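Local coordinates for protein AA9 family lytic polysaccharide monooxygenase D (Myceliophthora thermophila, PDB 5UFV) that cleaves cellulose by oxidising its beta-1,4-glycosidic bonds at C1, using a copper ion with a reducing agent and O2 or H2O2, at residues 30-35 against 169-174; 68-73 against 155-160; 84-89 against 149-154. All coordinates share one frame; numbering follows the deposited sequence.

Contact 1 (30-35 against 169-174)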
# COMPACT_ATOMS: atom_id res chain seq x y z
N TRP A 30 1.75 -7.83 -9.90
CA TRP A 30 0.57 -8.67 -10.03
C TRP A 30 -0.50 -7.90 -10.79
O TRP A 30 -0.51 -6.69 -10.77
CB TRP A 30 0.05 -9.08 -8.65
CG TRP A 30 0.87 -10.14 -8.00
CD1 TRP A 30 2.20 -10.37 -8.15
CD2 TRP A 30 0.41 -11.09 -7.05
NE1 TRP A 30 2.60 -11.45 -7.37
CE2 TRP A 30 1.51 -11.90 -6.69
CE3 TRP A 30 -0.83 -11.36 -6.48
CZ2 TRP A 30 1.40 -12.93 -5.80
CZ3 TRP A 30 -0.93 -12.39 -5.59
CH2 TRP A 30 0.17 -13.17 -5.27
N GLN A 31 -1.38 -8.61 -11.46
CA GLN A 31 -2.31 -7.98 -12.39
C GLN A 31 -3.28 -7.12 -11.61
O GLN A 31 -3.56 -7.37 -10.45
CB GLN A 31 -3.11 -9.02 -13.20
CG GLN A 31 -2.30 -10.09 -13.93
CD GLN A 31 -1.95 -11.29 -13.05
OE1 GLN A 31 -1.93 -11.19 -11.81
NE2 GLN A 31 -1.66 -12.42 -13.68
N TRP A 32 -3.79 -6.11 -12.26
CA TRP A 32 -4.85 -5.29 -11.71
C TRP A 32 -5.72 -4.93 -12.92
O TRP A 32 -5.21 -4.92 -14.04
CB TRP A 32 -4.30 -4.07 -10.99
CG TRP A 32 -3.28 -3.28 -11.73
CD1 TRP A 32 -1.95 -3.51 -11.75
CD2 TRP A 32 -3.50 -2.13 -12.56
NE1 TRP A 32 -1.32 -2.58 -12.53
CE2 TRP A 32 -2.25 -1.72 -13.04
CE3 TRP A 32 -4.65 -1.42 -12.94
CZ2 TRP A 32 -2.08 -0.61 -13.88
CZ3 TRP A 32 -4.48 -0.30 -13.80
CH2 TRP A 32 -3.20 0.09 -14.25
N PRO A 33 -7.04 -4.74 -12.70
CA PRO A 33 -7.98 -4.68 -13.83
C PRO A 33 -8.16 -3.28 -14.42
O PRO A 33 -8.41 -3.14 -15.62
CB PRO A 33 -9.30 -5.17 -13.21
CG PRO A 33 -9.24 -4.72 -11.78
CD PRO A 33 -7.75 -4.68 -11.40
N ASP A 34 -8.05 -2.26 -13.58
CA ASP A 34 -8.38 -0.89 -13.98
C ASP A 34 -8.22 -0.03 -12.74
O ASP A 34 -7.64 -0.46 -11.75
CB ASP A 34 -9.79 -0.81 -14.58
CG ASP A 34 -10.88 -1.39 -13.65
OD1 ASP A 34 -10.79 -1.15 -12.38
OD2 ASP A 34 -11.79 -2.10 -14.17
N TYR A 35 -8.73 1.19 -12.78
CA TYR A 35 -8.55 2.14 -11.69
C TYR A 35 -9.70 2.22 -10.69
O TYR A 35 -9.71 3.11 -9.84
CB TYR A 35 -8.35 3.55 -12.25
CG TYR A 35 -7.02 3.88 -12.89
CD1 TYR A 35 -5.90 3.08 -12.75
CD2 TYR A 35 -6.89 5.08 -13.61
CE1 TYR A 35 -4.69 3.43 -13.35
CE2 TYR A 35 -5.71 5.45 -14.18
CZ TYR A 35 -4.61 4.64 -14.07
OH TYR A 35 -3.43 5.06 -14.66
N TYR A 169 -7.44 1.20 -3.01
CA TYR A 169 -6.77 1.06 -4.29
C TYR A 169 -5.43 0.40 -4.03
O TYR A 169 -4.50 1.10 -3.64
CB TYR A 169 -6.53 2.43 -4.94
CG TYR A 169 -7.78 3.25 -5.17
CD1 TYR A 169 -8.36 4.00 -4.16
CD2 TYR A 169 -8.36 3.28 -6.43
CE1 TYR A 169 -9.48 4.76 -4.40
CE2 TYR A 169 -9.49 4.03 -6.68
CZ TYR A 169 -10.04 4.77 -5.67
OH TYR A 169 -11.16 5.49 -5.98
N PRO A 170 -5.33 -0.94 -4.21
CA PRO A 170 -4.11 -1.68 -3.90
C PRO A 170 -3.47 -2.36 -5.10
O PRO A 170 -4.17 -2.71 -6.05
CB PRO A 170 -4.63 -2.77 -2.97
CG PRO A 170 -5.96 -3.11 -3.58
CD PRO A 170 -6.49 -1.86 -4.23
N GLU A 171 -2.16 -2.58 -5.03
CA GLU A 171 -1.43 -3.37 -6.03
C GLU A 171 -0.26 -4.06 -5.33
O GLU A 171 0.25 -3.53 -4.34
CB GLU A 171 -0.90 -2.48 -7.15
CG GLU A 171 -1.88 -2.18 -8.28
CD GLU A 171 -2.75 -0.95 -8.03
OE1 GLU A 171 -2.30 0.01 -7.39
OE2 GLU A 171 -3.91 -0.95 -8.49
N CYS A 172 0.14 -5.23 -5.86
CA CYS A 172 1.29 -6.03 -5.37
C CYS A 172 2.36 -6.23 -6.46
O CYS A 172 2.03 -6.32 -7.66
CB CYS A 172 0.87 -7.42 -4.86
SG CYS A 172 -0.43 -7.27 -3.63
N ALA A 173 3.61 -6.31 -5.99
CA ALA A 173 4.81 -6.51 -6.82
C ALA A 173 5.75 -7.47 -6.13
O ALA A 173 5.62 -7.68 -4.93
CB ALA A 173 5.52 -5.19 -7.06
N GLN A 174 6.69 -8.03 -6.87
CA GLN A 174 7.54 -9.10 -6.36
C GLN A 174 9.00 -8.65 -6.10
O GLN A 174 9.68 -8.14 -7.00
CB GLN A 174 7.50 -10.29 -7.32
CG GLN A 174 6.10 -10.82 -7.52
CD GLN A 174 6.01 -12.17 -8.20
OE1 GLN A 174 5.10 -12.94 -7.91
NE2 GLN A 174 6.91 -12.45 -9.11
O HOH W 1 -1.56 -5.87 -8.36
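The backbone N of Trp-30 donates to the carbonyl O of Cys-172 at 2.7 Å. A water accepts from Cys-172 N and can donate to Trp-30 O. The loop 30-35 is thereby tied to strand 167-177. The Trp-30 ring lies with one face toward CB of Cys-172, which sits near the ring rim. The sulfur of this cysteine forms a disulfide with Cys-48. At the ring edge, NE1 of Trp-30 donates to OE1 of Gln-174 at 3.0 Å. The ring and amide planes are 66° apart. NE2 of the same amide bonds to Leu-56 O, which helps to fix its rotation.

Farther along, CG of Glu-171 lies 4.1 Å from the centroid of the Trp-32 five-membered ring, an off-centre CH-pi contact. A bend at chi2 (88°) brings the carboxylate OE2 over one face of the Trp-32 ring, near its rim, and OE1 accepts from Val-4 N. Tyr-35 O meets the edge of the Tyr-169 ring, 3.3 Å from CE2. Tyr-169 is a copper ligand, and its OH also bonds to Gln-167. The loop is thus held by polar bonds at one end and reaches the copper-binding tyrosine at the other.

Contact 2 (68-73 against 155-160); sequences ATWAQW and HELIAL
Trp-70 and Trp-73 close on Leu-157 in the interior of the beta-sandwich, the immunoglobulin-like fold of AA9 enzymes. Strand 65-70 belongs to one sheet and strand 149-159 to the other. Their local axes come within 10.0 Å and are 41° apart. No hydrogen bond joins the two segments, so side chains alone make the contact.

CH-pi contacts come first. CD1 of Leu-157 stands over the centre of the Trp-73 six-membered ring, 3.4 Å from the centroid and 7° off the normal. The two side chains meet tip to tip. Trp-73 has CG anti to its backbone N (chi1 -180°), which sends the indole toward the opposing strand. A second methyl-ring contact runs the other way across the interface. CB of Ala-68 lies over one face of the His-155 imidazole, 3.7 Å from its centroid.

Apolar packing fills in the rest. Leu-157 CD1 is also 3.7 Å from CE2 of Trp-70, at an oblique angle to that ring. The two side chains run alongside in opposite senses, with CD2 of Leu-157 near CZ2 of Trp-70.

Trp-73 also meets two copper ligands, His-75 and Tyr-169, edge-to-face, and its NE1 bonds to His-75 O. An alanine in place of Trp-73 would probably leave Leu-157 CD1 without its ring and His-75 O without the indole donor, and open a gap beside the two copper ligands. At the far end of the indole, CZ2 of Trp-73 lies 4.5 Å from Ala-159 CB.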
# COMPACT_ATOMS: atom_id res chain seq x y z
N ALA A 68 7.27 3.66 -5.69
CA ALA A 68 6.15 3.37 -6.57
C ALA A 68 5.63 4.66 -7.20
O ALA A 68 5.56 5.70 -6.54
CB ALA A 68 5.06 2.71 -5.77
N THR A 69 5.24 4.58 -8.47
CA THR A 69 4.71 5.73 -9.19
C THR A 69 3.26 5.51 -9.62
O THR A 69 2.89 4.46 -10.08
CB THR A 69 5.57 6.04 -10.43
OG1 THR A 69 6.89 6.34 -9.99
CG2 THR A 69 5.07 7.30 -11.17
N TRP A 70 2.45 6.55 -9.45
CA TRP A 70 1.06 6.52 -9.83
C TRP A 70 0.99 7.43 -11.01
O TRP A 70 1.17 8.65 -10.87
CB TRP A 70 0.18 7.11 -8.73
CG TRP A 70 -0.15 6.16 -7.65
CD1 TRP A 70 -1.29 5.42 -7.54
CD2 TRP A 70 0.64 5.84 -6.50
NE1 TRP A 70 -1.25 4.65 -6.40
CE2 TRP A 70 -0.06 4.90 -5.75
CE3 TRP A 70 1.88 6.28 -6.02
CZ2 TRP A 70 0.43 4.38 -4.54
CZ3 TRP A 70 2.37 5.76 -4.84
CH2 TRP A 70 1.65 4.83 -4.11
N ALA A 71 0.76 6.84 -12.19
CA ALA A 71 0.60 7.64 -13.36
C ALA A 71 -0.52 8.66 -13.22
O ALA A 71 -0.44 9.74 -13.79
CB ALA A 71 0.36 6.76 -14.56
N GLN A 72 -1.56 8.31 -12.47
CA GLN A 72 -2.74 9.16 -12.23
C GLN A 72 -3.20 8.94 -10.80
O GLN A 72 -3.11 7.82 -10.29
CB GLN A 72 -3.95 8.80 -13.12
CG GLN A 72 -3.77 8.88 -14.65
CD GLN A 72 -3.30 10.25 -15.21
OE1 GLN A 72 -2.70 10.33 -16.31
NE2 GLN A 72 -3.60 11.33 -14.47
N TRP A 73 -3.68 9.99 -10.15
CA TRP A 73 -4.27 9.88 -8.83
C TRP A 73 -5.07 11.12 -8.51
O TRP A 73 -4.55 12.23 -8.59
CB TRP A 73 -3.21 9.70 -7.76
CG TRP A 73 -3.87 9.59 -6.45
CD1 TRP A 73 -3.84 10.47 -5.42
CD2 TRP A 73 -4.76 8.55 -6.06
NE1 TRP A 73 -4.63 10.03 -4.38
CE2 TRP A 73 -5.20 8.85 -4.75
CE3 TRP A 73 -5.20 7.38 -6.68
CZ2 TRP A 73 -6.05 8.03 -4.06
CZ3 TRP A 73 -6.04 6.56 -6.00
CH2 TRP A 73 -6.47 6.88 -4.69
N HIS A 155 1.15 -1.72 -2.14
CA HIS A 155 0.86 -0.31 -1.94
C HIS A 155 -0.61 -0.15 -1.91
O HIS A 155 -1.29 -0.75 -2.72
CB HIS A 155 1.45 0.56 -3.04
CG HIS A 155 2.94 0.62 -3.00
ND1 HIS A 155 3.74 -0.41 -3.45
CD2 HIS A 155 3.78 1.54 -2.48
CE1 HIS A 155 5.01 -0.11 -3.24
NE2 HIS A 155 5.06 1.07 -2.65
N GLU A 156 -1.10 0.66 -0.98
CA GLU A 156 -2.51 0.81 -0.78
C GLU A 156 -2.76 2.24 -0.42
O GLU A 156 -2.12 2.77 0.50
CB GLU A 156 -2.98 -0.11 0.35
CG GLU A 156 -4.44 0.03 0.78
CD GLU A 156 -4.81 -0.86 1.98
OE1 GLU A 156 -3.92 -1.17 2.83
OE2 GLU A 156 -5.99 -1.29 2.10
N LEU A 157 -3.68 2.84 -1.18
CA LEU A 157 -4.20 4.16 -0.91
C LEU A 157 -5.65 3.96 -0.59
O LEU A 157 -6.33 3.23 -1.30
CB LEU A 157 -4.13 5.05 -2.14
CG LEU A 157 -2.76 5.27 -2.75
CD1 LEU A 157 -2.86 6.32 -3.85
CD2 LEU A 157 -1.72 5.66 -1.72
N ILE A 158 -6.10 4.61 0.48
CA ILE A 158 -7.50 4.55 0.90
C ILE A 158 -8.06 5.96 0.81
O ILE A 158 -7.72 6.81 1.64
CB ILE A 158 -7.63 4.05 2.32
CG1 ILE A 158 -6.88 2.74 2.50
CG2 ILE A 158 -9.08 3.85 2.67
CD1 ILE A 158 -6.94 2.23 3.94
N ALA A 159 -8.88 6.21 -0.20
CA ALA A 159 -9.49 7.51 -0.34
C ALA A 159 -10.71 7.61 0.59
O ALA A 159 -11.50 6.67 0.71
CB ALA A 159 -9.89 7.78 -1.79
N LEU A 160 -10.84 8.76 1.24
CA LEU A 160 -11.89 8.98 2.23
C LEU A 160 -12.73 10.24 1.95
O LEU A 160 -13.37 10.74 2.85
CB LEU A 160 -11.23 9.07 3.61
CG LEU A 160 -10.43 7.84 4.08
CD1 LEU A 160 -9.73 8.08 5.40
CD2 LEU A 160 -11.31 6.64 4.23

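Contact 3 (84-89 against 149-154); sequences MYKCPG and GNYLVR
An antiparallel beta ladder joins strands 80-86 and 149-159, with Met-84, Tyr-85 and Lys-86 paired to Val-153, Leu-152 and Tyr-151. Tyr-85 and Leu-152 are the hydrogen-bonded pair. Leu-152 N donates to Tyr-85 O at 3.0 Å, and the return bond from Tyr-85 N to Leu-152 O is weak. Next along, Cys-87 N donates to Asn-150 O at 2.9 Å.

Met-84, Lys-86, Tyr-151 and Val-153 share one face of the sheet. The Lys-86 chain starts with CG anti to its backbone N (chi1 177°) and then bends at chi2. This lays CD over one face of the Tyr-151 ring, while Lys-86 CB lies 3.6 Å from Tyr-151 CE2. CE goes on to Gly-149, where a side chain would collide with it. Met-84 crosses Tyr-151 at about a right angle, and its CE rests 3.8 Å from Tyr-151 CB. OH of Tyr-151 bonds to Ala-147 O.

These strands are neighbours in the larger sheet of the beta-sandwich, and strand 167-177 flanks 149-159 on its other side. Tyr-85 and Leu-152 lie on the other face, their CB atoms 4.4 Å apart. The Cys-87 sulfur packs 3.9 Å from Leu-152 CG. That sulfur is also bonded to Cys-94.

Farther on, Asn-150 ND2 donates to Gly-89 O at 2.8 Å, while OD1 accepts from Lys-176 NZ. A water bridges the two segments, donating to Cys-87 O and accepting from Asn-150 N.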
# COMPACT_ATOMS: atom_id res chain seq x y z
N MET A 84 4.51 -5.48 3.29
CA MET A 84 5.29 -6.56 2.75
C MET A 84 4.81 -7.87 3.32
O MET A 84 4.07 -7.91 4.30
CB MET A 84 6.78 -6.35 3.06
CG MET A 84 7.42 -5.28 2.21
SD MET A 84 9.22 -5.09 2.39
CE MET A 84 9.85 -6.40 1.34
N TYR A 85 5.25 -8.95 2.71
CA TYR A 85 4.75 -10.27 3.03
C TYR A 85 5.81 -11.25 2.61
O TYR A 85 6.23 -11.26 1.45
CB TYR A 85 3.44 -10.52 2.28
CG TYR A 85 2.85 -11.89 2.48
CD1 TYR A 85 3.41 -13.01 1.87
CD2 TYR A 85 1.73 -12.06 3.24
CE1 TYR A 85 2.88 -14.27 2.05
CE2 TYR A 85 1.18 -13.31 3.42
CZ TYR A 85 1.76 -14.42 2.82
OH TYR A 85 1.19 -15.66 3.02
N LYS A 86 6.22 -12.08 3.56
CA LYS A 86 7.24 -13.07 3.33
C LYS A 86 6.65 -14.33 2.70
O LYS A 86 5.97 -15.10 3.37
CB LYS A 86 7.90 -13.43 4.66
CG LYS A 86 8.96 -14.52 4.58
CD LYS A 86 10.30 -13.98 4.19
CE LYS A 86 11.26 -15.08 3.74
NZ LYS A 86 11.62 -15.98 4.85
N CYS A 87 6.95 -14.55 1.42
CA CYS A 87 6.52 -15.77 0.76
C CYS A 87 7.22 -16.99 1.40
O CYS A 87 8.42 -17.00 1.57
CB CYS A 87 6.81 -15.71 -0.76
SG CYS A 87 5.80 -14.53 -1.69
N PRO A 88 6.44 -18.03 1.74
CA PRO A 88 7.02 -19.26 2.31
C PRO A 88 8.07 -19.87 1.42
O PRO A 88 9.08 -20.38 1.93
CB PRO A 88 5.82 -20.22 2.42
CG PRO A 88 4.60 -19.38 2.31
CD PRO A 88 4.97 -18.13 1.56
N GLY A 89 7.85 -19.87 0.10
CA GLY A 89 8.86 -20.36 -0.84
C GLY A 89 8.90 -19.61 -2.15
O GLY A 89 9.25 -18.43 -2.21
N GLY A 149 14.66 -13.28 1.32
CA GLY A 149 13.82 -14.26 0.64
C GLY A 149 12.91 -13.60 -0.38
O GLY A 149 13.10 -12.44 -0.73
N ASN A 150 11.91 -14.34 -0.84
CA ASN A 150 10.94 -13.79 -1.76
C ASN A 150 9.85 -13.09 -1.02
O ASN A 150 9.21 -13.69 -0.15
CB ASN A 150 10.34 -14.90 -2.61
CG ASN A 150 11.39 -15.66 -3.39
OD1 ASN A 150 12.50 -15.16 -3.63
ND2 ASN A 150 11.07 -16.87 -3.75
N TYR A 151 9.62 -11.81 -1.36
CA TYR A 151 8.58 -11.03 -0.70
C TYR A 151 7.66 -10.36 -1.70
O TYR A 151 8.09 -9.96 -2.78
CB TYR A 151 9.17 -9.91 0.15
CG TYR A 151 9.85 -10.29 1.44
CD1 TYR A 151 11.20 -10.64 1.45
CD2 TYR A 151 9.20 -10.19 2.65
CE1 TYR A 151 11.85 -10.95 2.63
CE2 TYR A 151 9.84 -10.51 3.86
CZ TYR A 151 11.18 -10.88 3.84
OH TYR A 151 11.86 -11.20 5.01
N LEU A 152 6.41 -10.18 -1.31
CA LEU A 152 5.51 -9.28 -2.02
C LEU A 152 5.57 -7.95 -1.30
O LEU A 152 5.79 -7.89 -0.10
CB LEU A 152 4.09 -9.78 -2.00
CG LEU A 152 3.87 -11.25 -2.34
CD1 LEU A 152 2.39 -11.56 -2.25
CD2 LEU A 152 4.40 -11.56 -3.72
N VAL A 153 5.38 -6.88 -2.06
CA VAL A 153 5.24 -5.57 -1.46
C VAL A 153 3.92 -5.04 -1.95
O VAL A 153 3.62 -5.22 -3.11
CB VAL A 153 6.36 -4.63 -1.90
CG1 VAL A 153 6.47 -4.57 -3.42
CG2 VAL A 153 6.13 -3.24 -1.32
N ARG A 154 3.14 -4.39 -1.09
CA ARG A 154 1.76 -3.97 -1.45
C ARG A 154 1.56 -2.50 -1.13
O ARG A 154 1.76 -2.06 0.02
CB ARG A 154 0.75 -4.82 -0.66
CG ARG A 154 -0.69 -4.37 -0.70
CD ARG A 154 -1.54 -5.37 0.06
NE ARG A 154 -2.94 -4.99 0.06
CZ ARG A 154 -3.45 -4.00 0.81
NH1 ARG A 154 -2.67 -3.32 1.67
NH2 ARG A 154 -4.75 -3.70 0.70
O HOH W 2 10.90 -16.60 0.75

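In the fold
From the N terminus, the chain first supplies 30-35, then 68-73, then 84-89. The partners follow in reverse order, so the three loops nest without crossing. Contact 3 closes the innermost loop when 149-154 pairs with 84-89. Contact 2 closes the next as 155-160, on the same strand, meets 68-73. Contact 1 closes the outermost when 169-174 reaches the loop 30-35. Contact 3 joins neighbouring strands within the larger sheet. Contact 2 ties that sheet to the other one across the sandwich. Contact 1 fixes a long loop to strand 167-177, which pairs with 149-159. Contacts 1 and 2 converge beside the copper site, while contact 3 lies away from it.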